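Local coordinates for transcriptional activator PlcR protein (Bacillus thuringiensis, PDB 3U3W) that activates transcription as a virulence regulator, binding DNA in complex with the quorum-sensing signal peptide PapR, at residues E132-I135 with L136-K140; Q112-L115 with Q116-Y120; V151-N154 with L155-N159; N163-E167 with N168-K172; V82-L85 with C86-R90. All blocks are in the same frame, centred on the assembly; numbering follows the deposited sequence.

Contact 1 of 5, residues E132-I135 with L136-K140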
# COMPACT_ATOMS: atom_id res chain seq x y z
N GLU A 132 18.09 25.38 -12.49
CA GLU A 132 19.23 25.46 -11.57
C GLU A 132 18.82 25.94 -10.19
O GLU A 132 19.34 25.47 -9.18
CB GLU A 132 20.33 26.36 -12.14
CG GLU A 132 21.49 26.63 -11.20
CD GLU A 132 22.69 27.27 -11.92
OE1 GLU A 132 23.03 26.81 -13.04
OE2 GLU A 132 23.29 28.23 -11.37
N TYR A 133 17.87 26.86 -10.16
CA TYR A 133 17.41 27.41 -8.90
C TYR A 133 16.53 26.38 -8.18
O TYR A 133 16.64 26.17 -6.97
CB TYR A 133 16.66 28.72 -9.15
CG TYR A 133 16.04 29.32 -7.91
CD1 TYR A 133 16.76 30.20 -7.11
CD2 TYR A 133 14.73 29.03 -7.56
CE1 TYR A 133 16.19 30.76 -5.98
CE2 TYR A 133 14.15 29.59 -6.45
CZ TYR A 133 14.88 30.45 -5.66
OH TYR A 133 14.28 30.99 -4.55
N CYS A 134 15.68 25.71 -8.95
CA CYS A 134 14.89 24.60 -8.41
C CYS A 134 15.78 23.56 -7.70
O CYS A 134 15.54 23.20 -6.55
CB CYS A 134 14.07 23.96 -9.51
SG CYS A 134 12.87 22.78 -8.92
N ILE A 135 16.81 23.09 -8.39
CA ILE A 135 17.72 22.10 -7.82
C ILE A 135 18.37 22.58 -6.52
O ILE A 135 18.44 21.82 -5.53
CB ILE A 135 18.82 21.71 -8.82
CG1 ILE A 135 18.24 20.83 -9.92
CG2 ILE A 135 19.97 21.01 -8.11
CD1 ILE A 135 19.20 20.55 -11.03
N LEU A 136 18.84 23.82 -6.51
CA LEU A 136 19.47 24.37 -5.32
C LEU A 136 18.51 24.46 -4.13
O LEU A 136 18.89 24.22 -2.99
CB LEU A 136 20.08 25.74 -5.61
CG LEU A 136 21.37 25.72 -6.45
CD1 LEU A 136 21.74 27.12 -6.97
CD2 LEU A 136 22.52 25.09 -5.68
N GLU A 137 17.25 24.81 -4.40
CA GLU A 137 16.26 24.86 -3.34
C GLU A 137 15.94 23.45 -2.83
O GLU A 137 15.85 23.22 -1.62
CB GLU A 137 14.99 25.56 -3.82
CG GLU A 137 15.17 27.06 -4.04
CD GLU A 137 15.85 27.75 -2.85
OE1 GLU A 137 15.47 27.49 -1.69
OE2 GLU A 137 16.78 28.55 -3.09
N LEU A 138 15.80 22.51 -3.75
CA LEU A 138 15.60 21.11 -3.38
C LEU A 138 16.75 20.57 -2.52
O LEU A 138 16.52 19.94 -1.50
CB LEU A 138 15.38 20.26 -4.62
CG LEU A 138 14.03 20.55 -5.23
CD1 LEU A 138 13.81 19.72 -6.47
CD2 LEU A 138 12.97 20.27 -4.19
N LYS A 139 17.99 20.82 -2.94
CA LYS A 139 19.14 20.39 -2.17
C LYS A 139 19.13 20.96 -0.75
O LYS A 139 19.64 20.33 0.18
CB LYS A 139 20.46 20.73 -2.89
CG LYS A 139 20.78 19.76 -4.02
CD LYS A 139 22.04 20.12 -4.78
CE LYS A 139 22.52 18.91 -5.58
NZ LYS A 139 23.59 19.22 -6.56
N LYS A 140 18.54 22.13 -0.58
CA LYS A 140 18.50 22.78 0.72
C LYS A 140 17.51 22.09 1.65
O LYS A 140 17.76 21.98 2.84
CB LYS A 140 18.19 24.28 0.57
CG LYS A 140 19.44 25.14 0.32
CD LYS A 140 19.11 26.57 -0.16
CE LYS A 140 18.02 27.22 0.69
NZ LYS A 140 17.70 28.61 0.22
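Y133 and E137 pair one turn apart on helix 131-143, one of the helices of the tetratricopeptide-repeat (TPR) domain of PlcR. The contact is a CH-pi interaction: E137 CG sits over one face of the Y133 ring, 4.0 Å from its centroid and displaced toward the rim on the CE2 side. CG of Y133 is anti to the backbone N (chi1 175°), which swings the ring along the helix toward E137. The E137 chain then bends at chi2, so its carboxylate follows the ring instead of leaving it, with the two planes 35° apart and OE2 3.7 Å from Y133 CE1. The carboxylate is held from its other end by K140: the NZ of K140 meets OE1 of E137 at 3.1 Å on the syn lone pair in a salt bridge, and a weak bond reaches OE2. The tyrosine face and the lysine together restrict how the acid can turn.

On the buried side C134 and L138 form an apolar pair, SG to CD1 at 4.0 Å, directed at helices 109-125 and 153-167. I135 and K139 lie side by side and point the same way, I135 CG2 touching K139 CD. K139 is extended beyond CG, and its NZ is hydrogen-bonded to Y165 OH on helix 153-167, so this lysine ties the two helices together. Beneath these side chains run i to i+4 backbone bonds, among them the nearly straight one from L138 N to C134 O at 2.9 Å (169° at the hydrogen).

Contact 2 of 5, residues Q112-L115 with Q116-Y120; sequences QQFL and QWQYY
F114, Q116 and L115 carry most of this local contact on helix 109-125 of the TPR domain, where the helix lies among helices 72-87, 91-102, 131-143 and 153-167. CG anti to the backbone N (chi1 169°) leans the F114 ring toward the following turn, where W117 and Q118 meet it. Q118 places CG over one face, 4.0 Å from the ring centroid, in a CH-pi contact. W117 comes at a slant: its six-membered ring stands perpendicular to the phenyl plane, with F114 CD1 touching W117 CZ3 at 3.6 Å. The bent Q118 chain also carries its NE2 over a face of the W117 indole, 3.4 Å above that plane and offset toward the rim, so this nitrogen touches both aromatic groups. W117 packs on the backbone of the bound peptide, so this aromatic group belongs to the wall of the peptide site.

Q116 lies on the more open flank, its extended chain passing Q112 O, with CG 3.2 Å from that oxygen. Q113 reaches across to helix 153-167, where its OE1 is hydrogen-bonded to Q153 NE2. L115 packs on L102; its CB lies 3.1 Å from Q116 N, and its carbonyl O accepts Y119 N at 2.8 Å.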
# COMPACT_ATOMS: atom_id res chain seq x y z
N GLN A 112 5.80 21.05 6.13
CA GLN A 112 6.30 22.23 5.42
C GLN A 112 7.27 21.81 4.32
O GLN A 112 7.23 22.35 3.22
CB GLN A 112 6.94 23.25 6.37
CG GLN A 112 5.97 23.85 7.39
CD GLN A 112 5.56 25.29 7.08
OE1 GLN A 112 4.55 25.54 6.44
NE2 GLN A 112 6.36 26.25 7.57
N GLN A 113 8.13 20.84 4.62
CA GLN A 113 9.06 20.33 3.62
C GLN A 113 8.35 19.72 2.42
O GLN A 113 8.75 19.92 1.28
CB GLN A 113 10.01 19.32 4.23
CG GLN A 113 11.17 19.00 3.33
CD GLN A 113 11.90 17.78 3.80
OE1 GLN A 113 11.29 16.75 4.02
NE2 GLN A 113 13.22 17.90 3.98
N PHE A 114 7.28 18.97 2.69
CA PHE A 114 6.47 18.40 1.63
C PHE A 114 5.86 19.50 0.74
O PHE A 114 5.91 19.42 -0.49
CB PHE A 114 5.36 17.51 2.22
CG PHE A 114 4.34 17.11 1.21
CD1 PHE A 114 4.53 15.97 0.44
CD2 PHE A 114 3.23 17.90 0.98
CE1 PHE A 114 3.60 15.61 -0.52
CE2 PHE A 114 2.29 17.55 0.02
CZ PHE A 114 2.47 16.40 -0.73
N LEU A 115 5.29 20.53 1.35
CA LEU A 115 4.73 21.66 0.60
C LEU A 115 5.76 22.36 -0.30
O LEU A 115 5.51 22.61 -1.48
CB LEU A 115 4.12 22.69 1.56
CG LEU A 115 3.01 22.25 2.51
CD1 LEU A 115 2.78 23.34 3.55
CD2 LEU A 115 1.71 21.87 1.77
N GLN A 116 6.92 22.66 0.28
CA GLN A 116 8.00 23.33 -0.43
C GLN A 116 8.54 22.50 -1.60
O GLN A 116 8.67 23.02 -2.71
CB GLN A 116 9.13 23.70 0.54
CG GLN A 116 8.71 24.72 1.59
CD GLN A 116 9.88 25.36 2.32
OE1 GLN A 116 10.57 24.70 3.11
NE2 GLN A 116 10.11 26.64 2.06
N TRP A 117 8.83 21.23 -1.34
CA TRP A 117 9.19 20.28 -2.40
C TRP A 117 8.18 20.37 -3.54
O TRP A 117 8.56 20.65 -4.68
CB TRP A 117 9.31 18.84 -1.82
CG TRP A 117 9.11 17.71 -2.80
CD1 TRP A 117 9.55 17.65 -4.10
CD2 TRP A 117 8.41 16.48 -2.56
NE1 TRP A 117 9.16 16.45 -4.68
CE2 TRP A 117 8.46 15.72 -3.75
CE3 TRP A 117 7.76 15.94 -1.45
CZ2 TRP A 117 7.87 14.47 -3.86
CZ3 TRP A 117 7.18 14.69 -1.57
CH2 TRP A 117 7.23 13.98 -2.76
N GLN A 118 6.89 20.19 -3.24
CA GLN A 118 5.88 20.20 -4.29
C GLN A 118 5.76 21.57 -4.99
O GLN A 118 5.49 21.64 -6.19
CB GLN A 118 4.51 19.77 -3.74
CG GLN A 118 4.46 18.34 -3.27
CD GLN A 118 4.45 17.33 -4.42
OE1 GLN A 118 4.10 17.65 -5.56
NE2 GLN A 118 4.83 16.09 -4.12
N TYR A 119 5.95 22.63 -4.23
CA TYR A 119 5.80 23.98 -4.75
C TYR A 119 6.91 24.31 -5.76
O TYR A 119 6.63 24.82 -6.85
CB TYR A 119 5.74 24.99 -3.60
CG TYR A 119 6.11 26.43 -3.91
CD1 TYR A 119 5.23 27.29 -4.57
CD2 TYR A 119 7.32 26.94 -3.48
CE1 TYR A 119 5.59 28.61 -4.83
CE2 TYR A 119 7.68 28.24 -3.73
CZ TYR A 119 6.82 29.08 -4.41
OH TYR A 119 7.23 30.38 -4.63
N TYR A 120 8.14 23.97 -5.41
CA TYR A 120 9.29 24.16 -6.28
C TYR A 120 9.20 23.37 -7.57
O TYR A 120 9.49 23.90 -8.64
CB TYR A 120 10.57 23.78 -5.56
CG TYR A 120 10.97 24.77 -4.50
CD1 TYR A 120 10.95 26.14 -4.75
CD2 TYR A 120 11.37 24.34 -3.25
CE1 TYR A 120 11.33 27.05 -3.76
CE2 TYR A 120 11.75 25.23 -2.26
CZ TYR A 120 11.73 26.59 -2.52
OH TYR A 120 12.10 27.45 -1.51

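Contact 3 of 5, residues V151-N154 with L155-N159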
# COMPACT_ATOMS: atom_id res chain seq x y z
N VAL A 151 9.46 8.05 5.98
CA VAL A 151 10.90 7.84 5.83
C VAL A 151 11.41 8.01 4.39
O VAL A 151 12.61 8.06 4.18
CB VAL A 151 11.38 6.45 6.41
CG1 VAL A 151 10.90 6.27 7.83
CG2 VAL A 151 10.93 5.28 5.54
N TYR A 152 10.51 8.11 3.42
CA TYR A 152 10.90 8.16 2.01
C TYR A 152 10.96 9.55 1.40
O TYR A 152 11.34 9.69 0.23
CB TYR A 152 9.95 7.30 1.16
CG TYR A 152 9.94 5.85 1.58
CD1 TYR A 152 10.90 4.97 1.10
CD2 TYR A 152 8.98 5.38 2.45
CE1 TYR A 152 10.90 3.64 1.50
CE2 TYR A 152 8.97 4.06 2.85
CZ TYR A 152 9.93 3.19 2.37
OH TYR A 152 9.92 1.87 2.77
N GLN A 153 10.58 10.57 2.17
CA GLN A 153 10.45 11.94 1.65
C GLN A 153 11.73 12.52 1.02
O GLN A 153 11.68 13.08 -0.07
CB GLN A 153 9.90 12.87 2.73
CG GLN A 153 9.54 14.24 2.21
CD GLN A 153 8.43 14.89 3.02
OE1 GLN A 153 7.25 14.58 2.83
NE2 GLN A 153 8.80 15.78 3.93
N ASN A 154 12.87 12.38 1.69
CA ASN A 154 14.16 12.75 1.11
C ASN A 154 14.46 12.04 -0.22
O ASN A 154 15.03 12.64 -1.13
CB ASN A 154 15.32 12.50 2.08
CG ASN A 154 15.27 13.41 3.27
OD1 ASN A 154 14.68 14.48 3.23
ND2 ASN A 154 15.89 12.98 4.36
N LEU A 155 14.10 10.76 -0.31
CA LEU A 155 14.30 10.02 -1.55
C LEU A 155 13.42 10.60 -2.66
O LEU A 155 13.85 10.73 -3.80
CB LEU A 155 14.06 8.51 -1.36
CG LEU A 155 15.05 7.86 -0.38
CD1 LEU A 155 14.85 6.37 -0.29
CD2 LEU A 155 16.48 8.17 -0.77
N TYR A 156 12.20 11.00 -2.30
CA TYR A 156 11.31 11.62 -3.27
C TYR A 156 11.90 12.94 -3.81
O TYR A 156 11.80 13.24 -5.00
CB TYR A 156 9.95 11.88 -2.65
CG TYR A 156 9.23 10.66 -2.13
CD1 TYR A 156 9.51 9.40 -2.62
CD2 TYR A 156 8.24 10.78 -1.14
CE1 TYR A 156 8.84 8.27 -2.13
CE2 TYR A 156 7.58 9.68 -0.65
CZ TYR A 156 7.88 8.42 -1.15
OH TYR A 156 7.22 7.30 -0.68
N ILE A 157 12.51 13.71 -2.92
CA ILE A 157 13.18 14.94 -3.30
C ILE A 157 14.42 14.66 -4.20
O ILE A 157 14.64 15.34 -5.21
CB ILE A 157 13.52 15.78 -2.03
CG1 ILE A 157 12.22 16.25 -1.36
CG2 ILE A 157 14.39 17.00 -2.38
CD1 ILE A 157 12.40 16.80 0.05
N GLU A 158 15.19 13.64 -3.85
CA GLU A 158 16.30 13.23 -4.71
C GLU A 158 15.84 12.81 -6.10
O GLU A 158 16.54 13.06 -7.09
CB GLU A 158 17.12 12.13 -4.05
CG GLU A 158 17.99 12.66 -2.92
CD GLU A 158 18.54 11.55 -2.04
OE1 GLU A 158 18.58 11.72 -0.80
OE2 GLU A 158 18.92 10.51 -2.59
N ASN A 159 14.67 12.17 -6.18
CA ASN A 159 14.15 11.74 -7.45
C ASN A 159 13.81 12.95 -8.31
O ASN A 159 14.18 12.99 -9.47
CB ASN A 159 12.94 10.79 -7.29
CG ASN A 159 12.23 10.52 -8.63
OD1 ASN A 159 12.65 9.69 -9.43
ND2 ASN A 159 11.18 11.26 -8.87
O HOH W 1 13.99 9.59 2.58
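An ordered water joins V151 O to L155 N at the start of helix 153-167 of the TPR domain, donating to the carbonyl at 2.6 Å and accepting from the amide at 3.1 Å. It thus links the loop before the helix to an amide of the first turn. The next carbonyl, Y152 O, is held by the chain itself: Y156 N bonds to it at 3.0 Å, and the same oxygen lies 3.3 Å above the Y156 ring, over its centre. With CG beside the backbone N (chi1 -59°), the Y156 ring folds back over its own helix start, where it covers this carbonyl and the backbone N of Q153.

Further out, the phenol end of Y156 crosses the root of the Y152 side chain at a slant, Y152 CB meeting Y156 CZ at 3.3 Å, a close approach. Both hydroxyls are anchored beyond the segments: Y156 OH is bonded to N191 ND2, Y152 OH to the carbonyl of H189, and F194 meets Y156 edge-to-face. L155 and I157 turn into neighbouring helices, L155 onto L185 and I157 onto L138. N159, one turn on, donates through ND2 to the backbone of the bound peptide. E158 runs extended past the carbonyl of N154, which accepts E158 N at 2.9 Å.

Contact 4 of 5, residues N163-E167 with N168-K172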
# COMPACT_ATOMS: atom_id res chain seq x y z
N ASN A 163 15.50 13.92 -11.91
CA ASN A 163 14.67 14.19 -13.08
C ASN A 163 15.06 15.49 -13.76
O ASN A 163 15.02 15.61 -14.97
CB ASN A 163 13.18 14.31 -12.69
CG ASN A 163 12.53 12.96 -12.42
OD1 ASN A 163 13.08 11.91 -12.72
ND2 ASN A 163 11.33 12.99 -11.85
N ILE A 164 15.40 16.49 -12.95
CA ILE A 164 15.64 17.83 -13.46
C ILE A 164 17.02 17.91 -14.13
O ILE A 164 17.14 18.48 -15.22
CB ILE A 164 15.46 18.89 -12.37
CG1 ILE A 164 14.00 18.91 -11.91
CG2 ILE A 164 15.88 20.28 -12.90
CD1 ILE A 164 13.75 19.76 -10.70
N TYR A 165 18.03 17.34 -13.48
CA TYR A 165 19.34 17.13 -14.13
C TYR A 165 19.13 16.44 -15.47
O TYR A 165 19.67 16.86 -16.50
CB TYR A 165 20.25 16.26 -13.27
CG TYR A 165 21.00 16.99 -12.17
CD1 TYR A 165 21.62 18.20 -12.41
CD2 TYR A 165 21.09 16.45 -10.88
CE1 TYR A 165 22.31 18.88 -11.41
CE2 TYR A 165 21.78 17.10 -9.87
CZ TYR A 165 22.39 18.32 -10.14
OH TYR A 165 23.08 19.00 -9.16
N ALA A 166 18.32 15.38 -15.46
CA ALA A 166 18.23 14.55 -16.65
C ALA A 166 17.55 15.26 -17.82
O ALA A 166 17.95 15.10 -18.96
CB ALA A 166 17.56 13.21 -16.35
N GLU A 167 16.53 16.04 -17.55
CA GLU A 167 15.82 16.64 -18.67
C GLU A 167 16.43 17.97 -19.12
O GLU A 167 15.97 18.58 -20.08
CB GLU A 167 14.32 16.73 -18.39
CG GLU A 167 13.88 17.77 -17.43
CD GLU A 167 12.36 17.86 -17.39
OE1 GLU A 167 11.70 17.17 -18.20
OE2 GLU A 167 11.82 18.61 -16.55
N ASN A 168 17.49 18.39 -18.43
CA ASN A 168 18.26 19.56 -18.82
C ASN A 168 19.69 19.24 -19.29
O ASN A 168 20.62 20.04 -19.12
CB ASN A 168 18.27 20.60 -17.68
CG ASN A 168 16.89 21.19 -17.43
OD1 ASN A 168 16.52 22.20 -18.03
ND2 ASN A 168 16.12 20.55 -16.55
N GLY A 169 19.87 18.05 -19.86
CA GLY A 169 21.15 17.68 -20.48
C GLY A 169 22.20 17.02 -19.59
O GLY A 169 23.17 16.44 -20.10
N TYR A 170 22.03 17.11 -18.27
CA TYR A 170 22.97 16.51 -17.32
C TYR A 170 22.70 15.02 -17.07
O TYR A 170 22.54 14.59 -15.93
CB TYR A 170 22.95 17.30 -16.01
CG TYR A 170 23.43 18.70 -16.20
CD1 TYR A 170 24.78 19.01 -16.08
CD2 TYR A 170 22.55 19.73 -16.52
CE1 TYR A 170 25.23 20.30 -16.27
CE2 TYR A 170 22.99 21.02 -16.70
CZ TYR A 170 24.34 21.30 -16.58
OH TYR A 170 24.81 22.58 -16.76
N LEU A 171 22.69 14.25 -18.15
CA LEU A 171 22.41 12.82 -18.10
C LEU A 171 23.30 12.06 -17.11
O LEU A 171 22.80 11.30 -16.28
CB LEU A 171 22.51 12.21 -19.50
CG LEU A 171 21.41 12.76 -20.41
CD1 LEU A 171 21.52 12.21 -21.81
CD2 LEU A 171 20.04 12.42 -19.82
N LYS A 172 24.59 12.30 -17.15
CA LYS A 172 25.48 11.58 -16.25
C LYS A 172 25.12 11.86 -14.79
O LYS A 172 25.06 10.95 -13.97
CB LYS A 172 26.94 11.92 -16.53
CG LYS A 172 27.91 11.16 -15.63
CD LYS A 172 29.25 11.87 -15.50
CE LYS A 172 30.34 10.89 -15.07
NZ LYS A 172 30.56 9.81 -16.10
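Y165 and Y170 cross at the turn that joins helices 153-167 and 171-187, a helical hairpin of the TPR domain. The Y165 ring is approached obliquely by the first carbon of the other tyrosine, CD1 to Y170 CB at 3.9 Å, and the two rings do not stack. The edge of the Y170 ring is instead turned toward Y165 O, which lies near the ring plane. That carbonyl also receives N168 N at 3.3 Å, from well above the carbonyl plane, and Y170 N in a weak bond, so two amides of the turn converge on this one carbonyl. Y170 is the centre of an inverse gamma turn and the N-cap residue of helix 171-187.

N168 and I164 lie side by side, pointing the same way. With CG beside its own backbone N (chi1 -67°), N168 curls back over the last helical turn, and its ND2 gives I164 O a short, straight bond of 2.7 Å (174°), the acceptor lying in the amide plane. E167 runs alongside the same amide, its carboxylate plane nearly perpendicular to it. Y124 OH bonds both to E167 OE2 and to N168 ND2, which ties the turn to helix 109-125.

G169, with positive phi, lets the chain reverse between the helices. An aromatic side chain of the bound peptide packs against I164, A166 and E167, so the end of helix 153-167 also lines the peptide site. On the second helix L171 CD2 rests 3.5 Å from A166 O.

Contact 5 of 5, residues V82-L85 with C86-R90; sequences VIML and CKQKR
L85 and R90 meet where helix 72-87 ends in a Schellman motif, within the TPR domain and just before helix 91-102. This is the tight part: L85 CD2 stands over the centre of one face of the R90 guanidinium, 3.2 Å above its plane and 3.3 Å from CZ. A bend at chi3 (58°) brings the R90 chain round to lie across the leucine. Its NH1 meets Q88 OE1 at 2.6 Å, and NE forms a salt bridge with E93, so polar groups hold the flat group that the methyl covers.

Backbone bonds close the turn beneath. K89 takes a positive phi (65°), and two bonds run back into the helix, R90 N to L85 O at 3.0 Å and K89 N to C86 O at 2.9 Å. The curled K89 side chain adds NZ to the same C86 O, on a lone pair, and to K87 O. Placed beside these carbonyls at the helix C-terminus, the ammonium probably feels a favourable dipole; it also bonds to Y275 OH and forms a salt bridge with an acidic side chain of the bound peptide.

V82 and C86 face inward, onto helices 91-102 and 109-125, and C86 also touches an aromatic side chain of the peptide. The outer flank is looser. The outer part of K87 is exposed and skims I83, CD to CG2 at 4.4 Å, though its CB lies close to M84 O. M84 and K87 also touch R228 and N230 of the second subunit. The approach of M84 SD to Q88 NE2 is doubtful because M84 was modelled in two conformers; the backbone bond from Q88 N to M84 O measures 3.0 Å.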
# COMPACT_ATOMS: atom_id res chain seq x y z
N VAL A 82 -2.53 16.42 -3.37
CA VAL A 82 -1.38 16.93 -4.08
C VAL A 82 -0.76 15.78 -4.89
O VAL A 82 -0.50 15.92 -6.10
CB VAL A 82 -0.37 17.56 -3.10
CG1 VAL A 82 0.97 17.84 -3.78
CG2 VAL A 82 -0.95 18.82 -2.48
N ILE A 83 -0.59 14.63 -4.24
CA ILE A 83 -0.01 13.46 -4.87
C ILE A 83 -0.81 13.03 -6.10
O ILE A 83 -0.24 12.73 -7.14
CB ILE A 83 0.19 12.32 -3.86
CG1 ILE A 83 1.40 12.63 -2.98
CG2 ILE A 83 0.39 10.98 -4.58
CD1 ILE A 83 1.52 11.69 -1.81
N MET A 84 -2.13 13.01 -5.98
CA MET A 84 -2.97 12.65 -7.10
C MET A 84 -2.80 13.65 -8.24
O MET A 84 -2.57 13.27 -9.39
CB MET A 84 -4.44 12.58 -6.67
CG MET A 84 -5.40 12.31 -7.80
SD MET A 84 -4.88 10.91 -8.81
CE MET A 84 -4.96 9.57 -7.60
N LEU A 85 -2.90 14.94 -7.92
CA LEU A 85 -2.71 16.00 -8.91
C LEU A 85 -1.34 15.92 -9.61
O LEU A 85 -1.25 16.06 -10.83
CB LEU A 85 -2.89 17.38 -8.26
CG LEU A 85 -4.29 17.82 -7.78
CD1 LEU A 85 -4.19 19.04 -6.88
CD2 LEU A 85 -5.24 18.10 -8.94
N CYS A 86 -0.28 15.71 -8.84
CA CYS A 86 1.05 15.53 -9.42
C CYS A 86 1.06 14.39 -10.45
O CYS A 86 1.57 14.53 -11.57
CB CYS A 86 2.07 15.30 -8.30
SG CYS A 86 3.83 15.31 -8.79
N LYS A 87 0.44 13.27 -10.07
CA LYS A 87 0.25 12.14 -10.97
C LYS A 87 -0.43 12.54 -12.25
O LYS A 87 -0.06 12.07 -13.33
CB LYS A 87 -0.58 11.05 -10.28
CG LYS A 87 0.24 9.88 -9.80
CD LYS A 87 -0.39 9.25 -8.57
CE LYS A 87 -0.07 7.76 -8.48
NZ LYS A 87 -0.69 7.14 -7.28
N GLN A 88 -1.43 13.40 -12.14
CA GLN A 88 -2.14 13.88 -13.30
C GLN A 88 -1.44 15.06 -14.03
O GLN A 88 -1.93 15.53 -15.06
CB GLN A 88 -3.57 14.24 -12.90
CG GLN A 88 -4.17 13.24 -11.92
CD GLN A 88 -5.64 13.51 -11.60
OE1 GLN A 88 -6.10 14.65 -11.61
NE2 GLN A 88 -6.39 12.45 -11.31
N LYS A 89 -0.29 15.50 -13.53
CA LYS A 89 0.45 16.62 -14.14
C LYS A 89 -0.32 17.94 -14.07
O LYS A 89 -0.17 18.82 -14.92
CB LYS A 89 0.84 16.32 -15.60
CG LYS A 89 1.61 15.02 -15.80
CD LYS A 89 2.90 15.01 -15.00
CE LYS A 89 3.50 13.62 -14.90
NZ LYS A 89 2.75 12.75 -13.96
N ARG A 90 -1.16 18.08 -13.06
CA ARG A 90 -1.90 19.32 -12.87
C ARG A 90 -1.10 20.31 -12.01
O ARG A 90 -1.40 20.57 -10.84
CB ARG A 90 -3.29 19.00 -12.33
CG ARG A 90 -4.13 18.29 -13.40
CD ARG A 90 -5.34 17.53 -12.85
NE ARG A 90 -6.24 18.39 -12.10
CZ ARG A 90 -7.33 17.98 -11.46
NH1 ARG A 90 -7.67 16.70 -11.47
NH2 ARG A 90 -8.09 18.87 -10.80

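How the contacts relate
Contact 5 comes first along the chain, at the end of helix 72-87, followed by contact 2 on helix 109-125, contact 1 on helix 131-143, and contacts 3 and 4 at the two ends of helix 153-167. All are local and in series; none nests in or crosses another. Contact 4 spans the turn between helices 153-167 and 171-187, and contact 5 the one between helices 72-87 and 91-102. Side chains join them across the helices: V82 of contact 5 packs on Q118 of contact 2, Y120 of contact 2 approaches E137 of contact 1, and C134 of contact 1 touches I164 of contact 4. Contacts 2 to 5 each also reach the bound peptide.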